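Local atomic coordinates of internalin C2 (Listeria monocytogenes serotype 4b str. F2365, PDB entry 4FHO), a protein that probably takes part in adhesion to or invasion of host cells, as a leucine-rich-repeat protein of the internalin family of Listeria. Residues 98-104 against 119-125; 113-119 against 135-141; 157-162 against 180-185. All coordinates share one frame. Residues are numbered along the deposited sequence.

Contact 1. Residues 98-104 against 119-125; sequences LSGNPLK and DLTSTQI
Both 98-104 and 119-125 are irregular turns leaving a strand, and they run side by side in the same direction, with CA atoms 4.5 Å apart for S99 and T121, 4.8 Å for G100 and S122 and 4.6 Å for K104 and I125. L98 to N101 form a type II turn with G100 at positive phi (85/-10), and P102 centres an inverse gamma turn in which L103 N reaches N101 O at 2.8 Å. Three backbone bonds join the segments: L98 N to D119 O (3.0 Å), G100 N to T121 O (2.9 Å) and K104 N to T123 O (3.0 Å). These are equivalent turns of successive leucine-rich repeats, and N101 holds the signature asparagine position. In m, its ND2 donates to L98 O (2.9 Å) and also to L76 O of the preceding repeat, while OD1 accepts from I81 N. T123 occupies the same position in the next repeat; its p rotamer places OG1 2.7 Å from L120 O and leaves CG2 3.6 Å from L103 CD1. L98, L103 and L120 are all m,t, and L120 CD2 lies 3.8 Å from L103 CD1 and 4.2 Å from L98 CB. D119, in t, forms an Asx turn, its OD1 accepting from T121 N (3.0 Å) and from T121 OG1 (2.6 Å; T121 in m). S99, in t, brings OG to 3.6 Å from T121 CB. At the exposed end K104, at phi 78°, starts with CB pointing away, but an m chi1 and chi2 of -95° return NZ to Q124 OE1 at 2.9 Å; Q124 is m,t.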
loop_
_atom_site.group_PDB
_atom_site.type_symbol
_atom_site.label_atom_id
_atom_site.label_comp_id
_atom_site.label_asym_id
_atom_site.label_seq_id
_atom_site.Cartn_x
_atom_site.Cartn_y
_atom_site.Cartn_z
ATOM N N LEU A 98 -2.001 -4.575 2.235
ATOM C CA LEU A 98 -1.261 -5.332 3.239
ATOM C C LEU A 98 -1.492 -4.868 4.667
ATOM O O LEU A 98 -0.764 -5.300 5.576
ATOM C CB LEU A 98 0.223 -5.284 2.879
ATOM C CG LEU A 98 0.640 -6.052 1.627
ATOM C CD1 LEU A 98 2.099 -5.748 1.348
ATOM C CD2 LEU A 98 0.413 -7.547 1.813
ATOM N N SER A 99 -2.513 -4.027 4.865
ATOM C CA SER A 99 -2.915 -3.489 6.177
ATOM C C SER A 99 -2.996 -4.555 7.294
ATOM O O SER A 99 -3.576 -5.606 7.086
ATOM C CB SER A 99 -4.281 -2.787 6.039
ATOM O OG SER A 99 -4.848 -2.474 7.304
ATOM N N GLY A 100 -2.411 -4.264 8.455
ATOM C CA GLY A 100 -2.459 -5.159 9.621
ATOM C C GLY A 100 -1.401 -6.261 9.692
ATOM O O GLY A 100 -1.283 -6.908 10.726
ATOM N N ASN A 101 -0.633 -6.480 8.615
ATOM C CA ASN A 101 0.379 -7.521 8.579
ATOM C C ASN A 101 1.648 -7.050 9.277
ATOM O O ASN A 101 2.047 -5.918 9.083
ATOM C CB ASN A 101 0.721 -7.951 7.135
ATOM C CG ASN A 101 -0.375 -8.783 6.499
ATOM O OD1 ASN A 101 -0.465 -9.985 6.729
ATOM N ND2 ASN A 101 -1.224 -8.141 5.700
ATOM N N PRO A 102 2.317 -7.928 10.047
ATOM C CA PRO A 102 3.541 -7.518 10.764
ATOM C C PRO A 102 4.758 -7.446 9.826
ATOM O O PRO A 102 5.686 -8.240 9.961
ATOM C CB PRO A 102 3.690 -8.636 11.808
ATOM C CG PRO A 102 3.186 -9.824 11.105
ATOM C CD PRO A 102 1.984 -9.331 10.346
ATOM N N LEU A 103 4.755 -6.509 8.891
ATOM C CA LEU A 103 5.793 -6.417 7.847
ATOM C C LEU A 103 7.154 -5.961 8.369
ATOM O O LEU A 103 8.162 -6.542 7.994
ATOM C CB LEU A 103 5.358 -5.513 6.697
ATOM C CG LEU A 103 4.035 -5.844 6.020
ATOM C CD1 LEU A 103 3.745 -4.744 5.006
ATOM C CD2 LEU A 103 4.030 -7.229 5.376
ATOM N N LYS A 104 7.168 -4.908 9.193
ATOM C CA LYS A 104 8.351 -4.314 9.823
ATOM C C LYS A 104 9.158 -3.440 8.875
ATOM O O LYS A 104 9.641 -2.396 9.270
ATOM C CB LYS A 104 9.262 -5.335 10.532
ATOM C CG LYS A 104 8.558 -6.200 11.576
ATOM C CD LYS A 104 8.672 -5.657 13.001
ATOM C CE LYS A 104 8.793 -6.765 14.035
ATOM N NZ LYS A 104 7.516 -7.519 14.107
ATOM N N ASP A 119 -1.763 0.011 0.442
ATOM C CA ASP A 119 -2.225 0.139 1.836
ATOM C C ASP A 119 -1.258 -0.560 2.785
ATOM O O ASP A 119 -1.221 -1.797 2.849
ATOM C CB ASP A 119 -3.641 -0.398 1.996
ATOM C CG ASP A 119 -4.258 -0.096 3.365
ATOM O OD1 ASP A 119 -3.583 0.367 4.316
ATOM O OD2 ASP A 119 -5.461 -0.339 3.495
ATOM N N LEU A 120 -0.532 0.252 3.554
ATOM C CA LEU A 120 0.429 -0.213 4.556
ATOM C C LEU A 120 0.048 0.215 5.987
ATOM O O LEU A 120 0.909 0.308 6.874
ATOM C CB LEU A 120 1.845 0.250 4.181
ATOM C CG LEU A 120 2.386 -0.260 2.846
ATOM C CD1 LEU A 120 3.663 0.509 2.530
ATOM C CD2 LEU A 120 2.598 -1.780 2.842
ATOM N N THR A 121 -1.261 0.409 6.214
ATOM C CA THR A 121 -1.819 0.697 7.539
ATOM C C THR A 121 -1.439 -0.386 8.561
ATOM O O THR A 121 -1.584 -1.537 8.271
ATOM C CB THR A 121 -3.355 0.836 7.469
ATOM O OG1 THR A 121 -3.699 1.855 6.499
ATOM C CG2 THR A 121 -3.941 1.170 8.852
ATOM N N SER A 122 -0.906 0.006 9.716
ATOM C CA SER A 122 -0.613 -0.922 10.835
ATOM C C SER A 122 0.282 -2.082 10.408
ATOM O O SER A 122 -0.096 -3.239 10.565
ATOM C CB SER A 122 -1.926 -1.459 11.456
ATOM O OG SER A 122 -2.772 -0.405 11.836
ATOM N N THR A 123 1.396 -1.759 9.752
ATOM C CA THR A 123 2.372 -2.764 9.294
ATOM C C THR A 123 3.675 -2.767 10.091
ATOM O O THR A 123 4.625 -3.469 9.727
ATOM C CB THR A 123 2.595 -2.688 7.777
ATOM O OG1 THR A 123 3.003 -1.372 7.396
ATOM C CG2 THR A 123 1.268 -3.048 7.052
ATOM N N GLN A 124 3.686 -2.033 11.209
ATOM C CA GLN A 124 4.854 -1.885 12.082
ATOM C C GLN A 124 6.088 -1.370 11.342
ATOM O O GLN A 124 7.209 -1.740 11.690
ATOM C CB GLN A 124 5.188 -3.213 12.799
ATOM C CG GLN A 124 4.025 -3.822 13.553
ATOM C CD GLN A 124 4.341 -5.170 14.183
ATOM O OE1 GLN A 124 5.479 -5.467 14.516
ATOM N NE2 GLN A 124 3.330 -5.971 14.349
ATOM N N ILE A 125 5.890 -0.505 10.352
ATOM C CA ILE A 125 7.009 0.105 9.616
ATOM C C ILE A 125 7.439 1.415 10.275
ATOM O O ILE A 125 6.633 2.122 10.909
ATOM C CB ILE A 125 6.732 0.236 8.082
ATOM C CG1 ILE A 125 5.564 1.172 7.740
ATOM C CG2 ILE A 125 6.499 -1.157 7.485
ATOM C CD1 ILE A 125 5.294 1.302 6.248
#

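Contact 2. Residues 113-119 against 135-141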
loop_
_atom_site.group_PDB
_atom_site.type_symbol
_atom_site.label_atom_id
_atom_site.label_comp_id
_atom_site.label_asym_id
_atom_site.label_seq_id
_atom_site.Cartn_x
_atom_site.Cartn_y
_atom_site.Cartn_z
ATOM N N GLN A 113 7.000 -1.099 -9.628
ATOM C CA GLN A 113 6.731 0.241 -10.216
ATOM C C GLN A 113 5.290 0.416 -10.719
ATOM O O GLN A 113 4.767 1.543 -10.718
ATOM C CB GLN A 113 7.724 0.566 -11.355
ATOM C CG GLN A 113 7.673 2.018 -11.845
ATOM C CD GLN A 113 8.803 2.418 -12.786
ATOM O OE1 GLN A 113 9.515 1.573 -13.340
ATOM N NE2 GLN A 113 8.967 3.724 -12.978
ATOM N N SER A 114 4.639 -0.690 -11.093
ATOM C CA SER A 114 3.224 -0.672 -11.526
ATOM C C SER A 114 2.177 -0.287 -10.460
ATOM O O SER A 114 1.030 0.011 -10.837
ATOM C CB SER A 114 2.838 -2.021 -12.155
ATOM O OG SER A 114 3.014 -3.106 -11.257
ATOM N N ILE A 115 2.543 -0.290 -9.165
ATOM C CA ILE A 115 1.557 -0.056 -8.069
ATOM C C ILE A 115 0.939 1.356 -8.098
ATOM O O ILE A 115 1.663 2.363 -8.092
ATOM C CB ILE A 115 2.125 -0.354 -6.660
ATOM C CG1 ILE A 115 2.457 -1.841 -6.516
ATOM C CG2 ILE A 115 1.107 -0.028 -5.571
ATOM C CD1 ILE A 115 3.071 -2.204 -5.175
ATOM N N LYS A 116 -0.394 1.402 -8.162
ATOM C CA LYS A 116 -1.189 2.645 -8.089
ATOM C C LYS A 116 -1.819 2.869 -6.702
ATOM O O LYS A 116 -1.907 4.005 -6.267
ATOM C CB LYS A 116 -2.310 2.639 -9.129
ATOM C CG LYS A 116 -1.831 2.787 -10.568
ATOM C CD LYS A 116 -2.916 2.343 -11.547
ATOM C CE LYS A 116 -3.073 3.244 -12.753
ATOM N NZ LYS A 116 -4.357 2.903 -13.424
ATOM N N THR A 117 -2.265 1.804 -6.047
ATOM C CA THR A 117 -2.903 1.887 -4.710
ATOM C C THR A 117 -2.148 0.962 -3.766
ATOM O O THR A 117 -2.011 -0.237 -4.052
ATOM C CB THR A 117 -4.393 1.511 -4.791
ATOM O OG1 THR A 117 -5.083 2.446 -5.637
ATOM C CG2 THR A 117 -5.085 1.448 -3.386
ATOM N N LEU A 118 -1.647 1.522 -2.662
ATOM C CA LEU A 118 -0.862 0.781 -1.684
ATOM C C LEU A 118 -1.371 1.055 -0.275
ATOM O O LEU A 118 -1.426 2.211 0.133
ATOM C CB LEU A 118 0.612 1.183 -1.799
ATOM C CG LEU A 118 1.618 0.529 -0.864
ATOM C CD1 LEU A 118 1.496 -0.979 -0.980
ATOM C CD2 LEU A 118 3.037 0.977 -1.216
ATOM N N ASP A 119 -1.763 0.011 0.442
ATOM C CA ASP A 119 -2.225 0.139 1.836
ATOM C C ASP A 119 -1.258 -0.560 2.785
ATOM O O ASP A 119 -1.221 -1.797 2.849
ATOM C CB ASP A 119 -3.641 -0.398 1.996
ATOM C CG ASP A 119 -4.258 -0.096 3.365
ATOM O OD1 ASP A 119 -3.583 0.367 4.316
ATOM O OD2 ASP A 119 -5.461 -0.339 3.495
ATOM N N SER A 135 6.595 5.401 -8.742
ATOM C CA SER A 135 6.243 6.679 -9.393
ATOM C C SER A 135 4.795 6.745 -9.896
ATOM O O SER A 135 4.285 7.840 -10.123
ATOM C CB SER A 135 7.198 6.984 -10.558
ATOM O OG SER A 135 7.162 5.945 -11.525
ATOM N N ASN A 136 4.150 5.587 -10.072
ATOM C CA ASN A 136 2.719 5.521 -10.436
ATOM C C ASN A 136 1.728 5.543 -9.264
ATOM O O ASN A 136 0.531 5.470 -9.498
ATOM C CB ASN A 136 2.463 4.310 -11.352
ATOM C CG ASN A 136 3.149 4.453 -12.698
ATOM O OD1 ASN A 136 2.992 5.455 -13.385
ATOM N ND2 ASN A 136 3.916 3.443 -13.076
ATOM N N LEU A 137 2.215 5.694 -8.029
ATOM C CA LEU A 137 1.359 5.611 -6.832
ATOM C C LEU A 137 0.391 6.817 -6.805
ATOM O O LEU A 137 0.804 7.977 -6.987
ATOM C CB LEU A 137 2.223 5.524 -5.566
ATOM C CG LEU A 137 1.872 4.903 -4.217
ATOM C CD1 LEU A 137 1.145 3.565 -4.317
ATOM C CD2 LEU A 137 3.190 4.755 -3.458
ATOM N N GLN A 138 -0.898 6.503 -6.681
ATOM C CA GLN A 138 -1.999 7.474 -6.628
ATOM C C GLN A 138 -2.639 7.553 -5.236
ATOM O O GLN A 138 -3.015 8.639 -4.808
ATOM C CB GLN A 138 -3.080 7.110 -7.662
ATOM C CG GLN A 138 -2.637 7.275 -9.104
ATOM C CD GLN A 138 -3.713 6.945 -10.130
ATOM O OE1 GLN A 138 -4.735 6.353 -9.821
ATOM N NE2 GLN A 138 -3.472 7.338 -11.367
ATOM N N VAL A 139 -2.778 6.402 -4.571
ATOM C CA VAL A 139 -3.410 6.251 -3.262
ATOM C C VAL A 139 -2.417 5.527 -2.336
ATOM O O VAL A 139 -1.978 4.397 -2.622
ATOM C CB VAL A 139 -4.748 5.487 -3.402
ATOM C CG1 VAL A 139 -5.460 5.316 -2.053
ATOM C CG2 VAL A 139 -5.674 6.222 -4.378
ATOM N N LEU A 140 -2.054 6.186 -1.236
ATOM C CA LEU A 140 -1.122 5.632 -0.275
ATOM C C LEU A 140 -1.664 5.765 1.137
ATOM O O LEU A 140 -1.949 6.874 1.570
ATOM C CB LEU A 140 0.240 6.318 -0.413
ATOM C CG LEU A 140 1.366 5.794 0.488
ATOM C CD1 LEU A 140 1.583 4.273 0.362
ATOM C CD2 LEU A 140 2.666 6.546 0.209
ATOM N N TYR A 141 -1.816 4.633 1.834
ATOM C CA TYR A 141 -2.149 4.625 3.264
ATOM C C TYR A 141 -0.930 4.207 4.078
ATOM O O TYR A 141 -0.461 3.078 3.960
ATOM C CB TYR A 141 -3.307 3.676 3.578
ATOM C CG TYR A 141 -4.564 3.821 2.754
ATOM C CD1 TYR A 141 -4.694 3.181 1.514
ATOM C CD2 TYR A 141 -5.669 4.547 3.235
ATOM C CE1 TYR A 141 -5.877 3.289 0.758
ATOM C CE2 TYR A 141 -6.847 4.670 2.480
ATOM C CZ TYR A 141 -6.946 4.034 1.250
ATOM O OH TYR A 141 -8.094 4.133 0.508
#
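L137, in the t,p rotamer, lays CD1 against the preceding repeat, 3.5 Å from L118 CB and 3.8 Å from I115 CG2. This is the inner packing of a leucine-rich-repeat solenoid, in which each repeat adds one short parallel strand to the sheet. Strands 117-119 and 139-141 run only 5° apart, with axes 4.8 Å from each other, and pair T117 with V139, L118 with L140 and D119 with Y141. L118 and L140 point into the core, whereas T117, V139, D119 and Y141 line the opposite face of the sheet. L118 donates through N to V139 O (2.9 Å) and accepts at O from Y141 N (3.0 Å). On the inward-facing side L118 CB meets L140 CD1 at 3.9 Å. Where the strands begin, K116 O accepts from both Q138 N (2.7 Å) and V139 N (3.1 Å). Side chains close the preceding turns: N136 ND2 donates to Q113 O at 3.1 Å, and Q113 NE2 reaches S135 OG at 3.2 Å.

Contact 3. Residues 157-162 against 180-185; sequences TNLQYL and KLTTLR. With SO4 (sulfate ion), chain C.
A sulfate ion, probably from the crystallisation liquor, is held by the guanidinium of R185, one face of which is covered by Y161 OH. R185 NH1 donates to sulfate O2 at 2.8 Å and R185 NH2 to sulfate O4 at 2.9 Å, while R185 NE forms a salt bridge with E205 on the next strand. The site decorates the strand face of a leucine-rich-repeat solenoid. Strands 161-163 and 183-185 are parallel neighbours, pairing Y161 with T183 (CA to CA 4.9 Å) and L162 with L184 (5.2 Å). L162 N bonds to T183 O (3.1 Å) and R185 N to L162 O (3.0 Å). Y161, in t, extends its ring along the sheet, CD2 3.6 Å from T183 CB, with T183 in m. L162 and L184, both t,p, point into the core, L162 CD2 meeting L184 CD1 at 4.0 Å; L181, m,t, brings CD2 within 3.9 Å of L162 CB and 4.0 Å of L159 CB. Before the strands, Q160 O takes T182 N (2.9 Å), T182 OG1 (3.2 Å, T182 in p) and T183 N (3.3 Å). K180 stretches out m,t,t,t so that NZ meets N158 OD1 at 2.8 Å. One water ties the turns together, donating to T157 O (2.7 Å) and L159 O (2.8 Å) and accepting from K180 N (3.0 Å).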
loop_
_atom_site.group_PDB
_atom_site.type_symbol
_atom_site.label_atom_id
_atom_site.label_comp_id
_atom_site.label_asym_id
_atom_site.label_seq_id
_atom_site.Cartn_x
_atom_site.Cartn_y
_atom_site.Cartn_z
ATOM N N THR A 157 4.699 12.153 -7.587
ATOM C CA THR A 157 3.928 13.279 -8.133
ATOM C C THR A 157 2.549 12.907 -8.672
ATOM O O THR A 157 1.764 13.801 -8.971
ATOM C CB THR A 157 4.715 13.990 -9.259
ATOM O OG1 THR A 157 5.023 13.038 -10.282
ATOM C CG2 THR A 157 6.008 14.596 -8.730
ATOM N N ASN A 158 2.240 11.615 -8.793
ATOM C CA ASN A 158 0.860 11.157 -9.104
ATOM C C ASN A 158 -0.078 10.964 -7.896
ATOM O O ASN A 158 -1.238 10.584 -8.086
ATOM C CB ASN A 158 0.909 9.897 -9.986
ATOM C CG ASN A 158 1.514 10.176 -11.361
ATOM O OD1 ASN A 158 1.061 11.068 -12.072
ATOM N ND2 ASN A 158 2.528 9.409 -11.737
ATOM N N LEU A 159 0.397 11.243 -6.678
ATOM C CA LEU A 159 -0.401 11.000 -5.463
ATOM C C LEU A 159 -1.621 11.940 -5.406
ATOM O O LEU A 159 -1.469 13.157 -5.500
ATOM C CB LEU A 159 0.440 11.132 -4.176
ATOM C CG LEU A 159 1.312 9.934 -3.752
ATOM C CD1 LEU A 159 2.231 10.290 -2.597
ATOM C CD2 LEU A 159 0.477 8.720 -3.391
ATOM N N GLN A 160 -2.810 11.345 -5.315
ATOM C CA GLN A 160 -4.092 12.044 -5.092
ATOM C C GLN A 160 -4.575 11.939 -3.641
ATOM O O GLN A 160 -5.227 12.856 -3.140
ATOM C CB GLN A 160 -5.178 11.446 -6.000
ATOM C CG GLN A 160 -4.888 11.588 -7.496
ATOM C CD GLN A 160 -5.962 10.962 -8.373
ATOM O OE1 GLN A 160 -7.151 11.007 -8.051
ATOM N NE2 GLN A 160 -5.545 10.373 -9.488
ATOM N N TYR A 161 -4.293 10.811 -2.990
ATOM C CA TYR A 161 -4.765 10.507 -1.623
ATOM C C TYR A 161 -3.586 10.025 -0.805
ATOM O O TYR A 161 -2.979 9.005 -1.150
ATOM C CB TYR A 161 -5.852 9.439 -1.689
ATOM C CG TYR A 161 -6.556 9.131 -0.383
ATOM C CD1 TYR A 161 -5.950 8.320 0.579
ATOM C CD2 TYR A 161 -7.843 9.611 -0.118
ATOM C CE1 TYR A 161 -6.586 8.022 1.777
ATOM C CE2 TYR A 161 -8.494 9.301 1.083
ATOM C CZ TYR A 161 -7.849 8.510 2.026
ATOM O OH TYR A 161 -8.441 8.180 3.222
ATOM N N LEU A 162 -3.268 10.750 0.270
ATOM C CA LEU A 162 -2.193 10.372 1.199
ATOM C C LEU A 162 -2.743 10.364 2.616
ATOM O O LEU A 162 -3.222 11.384 3.094
ATOM C CB LEU A 162 -1.002 11.330 1.106
ATOM C CG LEU A 162 0.206 11.106 2.041
ATOM C CD1 LEU A 162 0.787 9.692 1.915
ATOM C CD2 LEU A 162 1.302 12.140 1.818
ATOM N N LYS A 180 -1.216 17.018 -7.323
ATOM C CA LYS A 180 -2.502 16.326 -7.537
ATOM C C LYS A 180 -3.264 15.952 -6.258
ATOM O O LYS A 180 -4.395 15.463 -6.364
ATOM C CB LYS A 180 -2.305 15.092 -8.425
ATOM C CG LYS A 180 -1.749 15.412 -9.805
ATOM C CD LYS A 180 -1.693 14.159 -10.657
ATOM C CE LYS A 180 -1.043 14.419 -12.000
ATOM N NZ LYS A 180 -0.800 13.130 -12.702
ATOM N N LEU A 181 -2.680 16.170 -5.070
ATOM C CA LEU A 181 -3.322 15.749 -3.807
ATOM C C LEU A 181 -4.655 16.452 -3.549
ATOM O O LEU A 181 -4.702 17.689 -3.493
ATOM C CB LEU A 181 -2.434 15.981 -2.571
ATOM C CG LEU A 181 -1.346 14.984 -2.194
ATOM C CD1 LEU A 181 -0.654 15.491 -0.944
ATOM C CD2 LEU A 181 -1.887 13.575 -1.985
ATOM N N THR A 182 -5.716 15.657 -3.401
ATOM C CA THR A 182 -7.026 16.136 -2.950
ATOM C C THR A 182 -7.327 15.815 -1.477
ATOM O O THR A 182 -8.120 16.535 -0.857
ATOM C CB THR A 182 -8.161 15.618 -3.856
ATOM O OG1 THR A 182 -8.037 14.201 -4.021
ATOM C CG2 THR A 182 -8.102 16.287 -5.219
ATOM N N THR A 183 -6.720 14.761 -0.919
ATOM C CA THR A 183 -6.894 14.401 0.488
ATOM C C THR A 183 -5.550 14.200 1.170
ATOM O O THR A 183 -4.699 13.430 0.681
ATOM C CB THR A 183 -7.750 13.134 0.638
ATOM O OG1 THR A 183 -9.025 13.350 0.023
ATOM C CG2 THR A 183 -7.930 12.759 2.114
ATOM N N LEU A 184 -5.351 14.919 2.277
ATOM C CA LEU A 184 -4.250 14.676 3.195
ATOM C C LEU A 184 -4.867 14.408 4.548
ATOM O O LEU A 184 -5.468 15.299 5.133
ATOM C CB LEU A 184 -3.281 15.852 3.293
ATOM C CG LEU A 184 -2.124 15.674 4.291
ATOM C CD1 LEU A 184 -1.237 14.494 3.898
ATOM C CD2 LEU A 184 -1.288 16.935 4.429
ATOM N N ARG A 185 -4.703 13.183 5.046
ATOM C CA ARG A 185 -5.144 12.819 6.381
ATOM C C ARG A 185 -3.913 12.600 7.243
ATOM O O ARG A 185 -3.125 11.695 6.969
ATOM C CB ARG A 185 -6.006 11.577 6.326
ATOM C CG ARG A 185 -7.375 11.860 5.739
ATOM C CD ARG A 185 -8.196 10.604 5.776
ATOM N NE ARG A 185 -9.567 10.852 5.366
ATOM C CZ ARG A 185 -10.551 9.960 5.438
ATOM N NH1 ARG A 185 -10.343 8.715 5.892
ATOM N NH2 ARG A 185 -11.758 10.308 5.026
HETATM S S SO4 C . -13.214 6.624 5.585
HETATM O O1 SO4 C . -14.246 6.891 6.623
HETATM O O2 SO4 C . -11.910 6.361 6.239
HETATM O O3 SO4 C . -13.592 5.444 4.764
HETATM O O4 SO4 C . -13.103 7.809 4.702
HETATM O O HOH W 1 0.552 14.713 -6.729
#

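Overall arrangement
All three contacts join successive repeats of one solenoid and are partly buried, with leucines inward in each; in contacts 2 and 3 the other strand face carries mostly polar and aromatic residues, whereas contact 1 also buries N101 and T123. Contacts 2 and 3 repeat the same element, the parallel strand pair with its leading turn, and meet because strands 139-141 and 161-163 are sheet neighbours: Q138 O faces Q160 N at 2.8 Å and the Y141 and Y161 rings touch. Contact 1 begins at the strand ends, sharing D119 with contact 2, and replaces regular pairing by turns joined by backbone hydrogen bonds, with the side chains of N101 and T123 binding the carbonyls of L98 and L120. Contact 3, about 8 Å from contact 1 at the nearest atoms, adds charge on the sheet's outer face, where R185 binds the sulfate and E205.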